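Local coordinates for uncharacterized protein Rv2277c (Mycobacterium tuberculosis, PDB 5VUG), which probably acts as a phosphoric diester hydrolase, carrying a TIM-barrel domain of the glycerophosphodiester phosphodiesterase family, at residues V172-D177 and K200-E205. Numbering follows the deposited sequence.
Sequences VAESRD and KWAGFE
Residues 172-177 meet strand 201-205 of this TIM-barrel domain through a single direct backbone bond, and the pair illustrates how waters and side chains can complete such a join in a barrel wall. At Val172 the carbonyl O receives Lys200 NZ at 3.0 Å, the ammonium standing above the carbonyl plane; the lysine chain, bent at chi2 (-107°), lays its CD alongside the same oxygen. One water links Val172 O, weakly, to Trp201 N, and another is shared by Val172 N and Lys200 NZ. Ala173 sets its CB 4.3 Å from Trp201 CB. Next, Glu174 N gives the direct backbone bond, reaching Trp201 O at 2.8 Å nearly along the C=O axis. Glu174 OE1 lies 3.8 Å from Ala202 CB and is held by a hydrogen bond with Thr179 and a salt bridge to Arg182. Ser175 OG caps the following helix at Val178 N. Arg176 has CG anti to the backbone N and an extended chain; Phe204 CD1 lies over the centre of one guanidinium face, the planes 35° apart. Arg176 NH2 makes a 2.8 Å salt bridge to Glu205 OE1, near the guanidinium plane but from above the carboxylate plane, while Arg176 NE forms another with Glu214 of the second subunit. Beyond Val172 a short loop leads into helix 176-189 beside strand 201-205, with strand 151-154 bonded to Ala173, strand 245-249 paired with 201-205, and helix 158-165 packed on Val172.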
loop_
_atom_site.group_PDB
_atom_site.type_symbol
_atom_site.label_atom_id
_atom_site.label_comp_id
_atom_site.label_asym_id
_atom_site.label_seq_id
_atom_site.Cartn_x
_atom_site.Cartn_y
_atom_site.Cartn_z
ATOM N N VAL A 172 6.404 27.100 -0.108
ATOM C CA VAL A 172 5.381 26.065 -0.002
ATOM C C VAL A 172 6.037 24.689 0.072
ATOM O O VAL A 172 6.916 24.366 -0.737
ATOM C CB VAL A 172 4.384 26.143 -1.177
ATOM C CG1 VAL A 172 3.268 25.129 -1.009
ATOM C CG2 VAL A 172 3.824 27.579 -1.332
ATOM N N ALA A 173 5.602 23.877 1.032
ATOM C CA ALA A 173 6.075 22.502 1.109
ATOM C C ALA A 173 5.587 21.698 -0.092
ATOM O O ALA A 173 4.576 22.018 -0.725
ATOM C CB ALA A 173 5.575 21.834 2.390
ATOM N N GLU A 174 6.327 20.636 -0.402
ATOM C CA GLU A 174 5.874 19.680 -1.401
ATOM C C GLU A 174 4.480 19.176 -1.036
ATOM O O GLU A 174 4.168 18.977 0.141
ATOM C CB GLU A 174 6.851 18.506 -1.455
ATOM C CG GLU A 174 6.408 17.419 -2.401
ATOM C CD GLU A 174 7.512 16.463 -2.741
ATOM O OE1 GLU A 174 7.769 15.547 -1.930
ATOM O OE2 GLU A 174 8.119 16.641 -3.824
ATOM N N SER A 175 3.634 18.970 -2.049
ATOM C CA SER A 175 2.303 18.438 -1.775
ATOM C C SER A 175 2.396 17.044 -1.156
ATOM O O SER A 175 3.301 16.254 -1.457
ATOM C CB SER A 175 1.465 18.373 -3.051
ATOM O OG SER A 175 1.896 17.310 -3.873
ATOM N N ARG A 176 1.449 16.740 -0.271
ATOM C CA ARG A 176 1.458 15.423 0.358
ATOM C C ARG A 176 1.286 14.311 -0.676
ATOM O O ARG A 176 1.896 13.243 -0.551
ATOM C CB ARG A 176 0.396 15.346 1.457
ATOM C CG ARG A 176 0.422 14.052 2.263
ATOM C CD ARG A 176 -0.498 14.162 3.458
ATOM N NE ARG A 176 -0.449 12.992 4.333
ATOM C CZ ARG A 176 0.064 13.004 5.561
ATOM N NH1 ARG A 176 0.595 14.120 6.067
ATOM N NH2 ARG A 176 0.042 11.902 6.290
ATOM N N ASP A 177 0.477 14.545 -1.715
ATOM C CA ASP A 177 0.320 13.529 -2.757
ATOM C C ASP A 177 1.665 13.115 -3.342
ATOM O O ASP A 177 1.922 11.922 -3.553
ATOM C CB ASP A 177 -0.583 14.030 -3.889
ATOM C CG ASP A 177 -2.052 14.106 -3.503
ATOM O OD1 ASP A 177 -2.452 13.486 -2.498
ATOM O OD2 ASP A 177 -2.817 14.777 -4.238
ATOM N N LYS A 200 12.612 21.882 -1.606
ATOM C CA LYS A 200 11.329 21.859 -0.911
ATOM C C LYS A 200 11.407 21.072 0.389
ATOM O O LYS A 200 12.161 20.101 0.507
ATOM C CB LYS A 200 10.262 21.204 -1.790
ATOM C CG LYS A 200 9.956 21.958 -3.048
ATOM C CD LYS A 200 8.618 22.600 -2.921
ATOM C CE LYS A 200 8.281 23.437 -4.125
ATOM N NZ LYS A 200 7.361 24.528 -3.715
ATOM N N TRP A 201 10.590 21.490 1.357
ATOM C CA TRP A 201 10.294 20.666 2.522
ATOM C C TRP A 201 9.283 19.585 2.158
ATOM O O TRP A 201 8.342 19.819 1.390
ATOM C CB TRP A 201 9.686 21.516 3.642
ATOM C CG TRP A 201 10.691 22.166 4.535
ATOM C CD1 TRP A 201 11.140 23.450 4.461
ATOM C CD2 TRP A 201 11.378 21.561 5.638
ATOM N NE1 TRP A 201 12.073 23.685 5.447
ATOM C CE2 TRP A 201 12.232 22.543 6.186
ATOM C CE3 TRP A 201 11.358 20.280 6.218
ATOM C CZ2 TRP A 201 13.058 22.290 7.286
ATOM C CZ3 TRP A 201 12.188 20.029 7.310
ATOM C CH2 TRP A 201 13.025 21.027 7.831
ATOM N N ALA A 202 9.475 18.400 2.730
ATOM C CA ALA A 202 8.497 17.324 2.664
ATOM C C ALA A 202 8.402 16.701 4.046
ATOM O O ALA A 202 9.367 16.733 4.811
ATOM C CB ALA A 202 8.917 16.242 1.665
ATOM N N GLY A 203 7.234 16.141 4.371
ATOM C CA GLY A 203 7.044 15.508 5.663
ATOM C C GLY A 203 6.089 14.335 5.593
ATOM O O GLY A 203 5.253 14.241 4.692
ATOM N N PHE A 204 6.239 13.417 6.549
ATOM C CA PHE A 204 5.326 12.287 6.655
ATOM C C PHE A 204 5.558 11.629 8.003
ATOM O O PHE A 204 6.659 11.710 8.548
ATOM C CB PHE A 204 5.549 11.254 5.540
ATOM C CG PHE A 204 4.299 10.531 5.135
ATOM C CD1 PHE A 204 3.378 11.133 4.293
ATOM C CD2 PHE A 204 4.047 9.246 5.585
ATOM C CE1 PHE A 204 2.222 10.466 3.911
ATOM C CE2 PHE A 204 2.890 8.569 5.207
ATOM C CZ PHE A 204 1.979 9.186 4.367
ATOM N N GLU A 205 4.511 10.976 8.518
ATOM C CA GLU A 205 4.590 10.225 9.767
ATOM C C GLU A 205 5.649 9.129 9.695
ATOM O O GLU A 205 5.873 8.516 8.649
ATOM C CB GLU A 205 3.242 9.553 10.061
ATOM C CG GLU A 205 2.163 10.456 10.642
ATOM C CD GLU A 205 1.503 11.387 9.635
ATOM O OE1 GLU A 205 1.804 11.322 8.428
ATOM O OE2 GLU A 205 0.663 12.203 10.075
HETATM O O HOH W 1 9.269 24.025 0.913
HETATM O O HOH W 2 8.238 27.000 -2.404
HETATM O O HOH W 3 4.768 22.376 -3.538
HETATM O O HOH W 4 5.217 17.025 1.881
HETATM O O HOH W 5 -0.163 14.208 8.873
#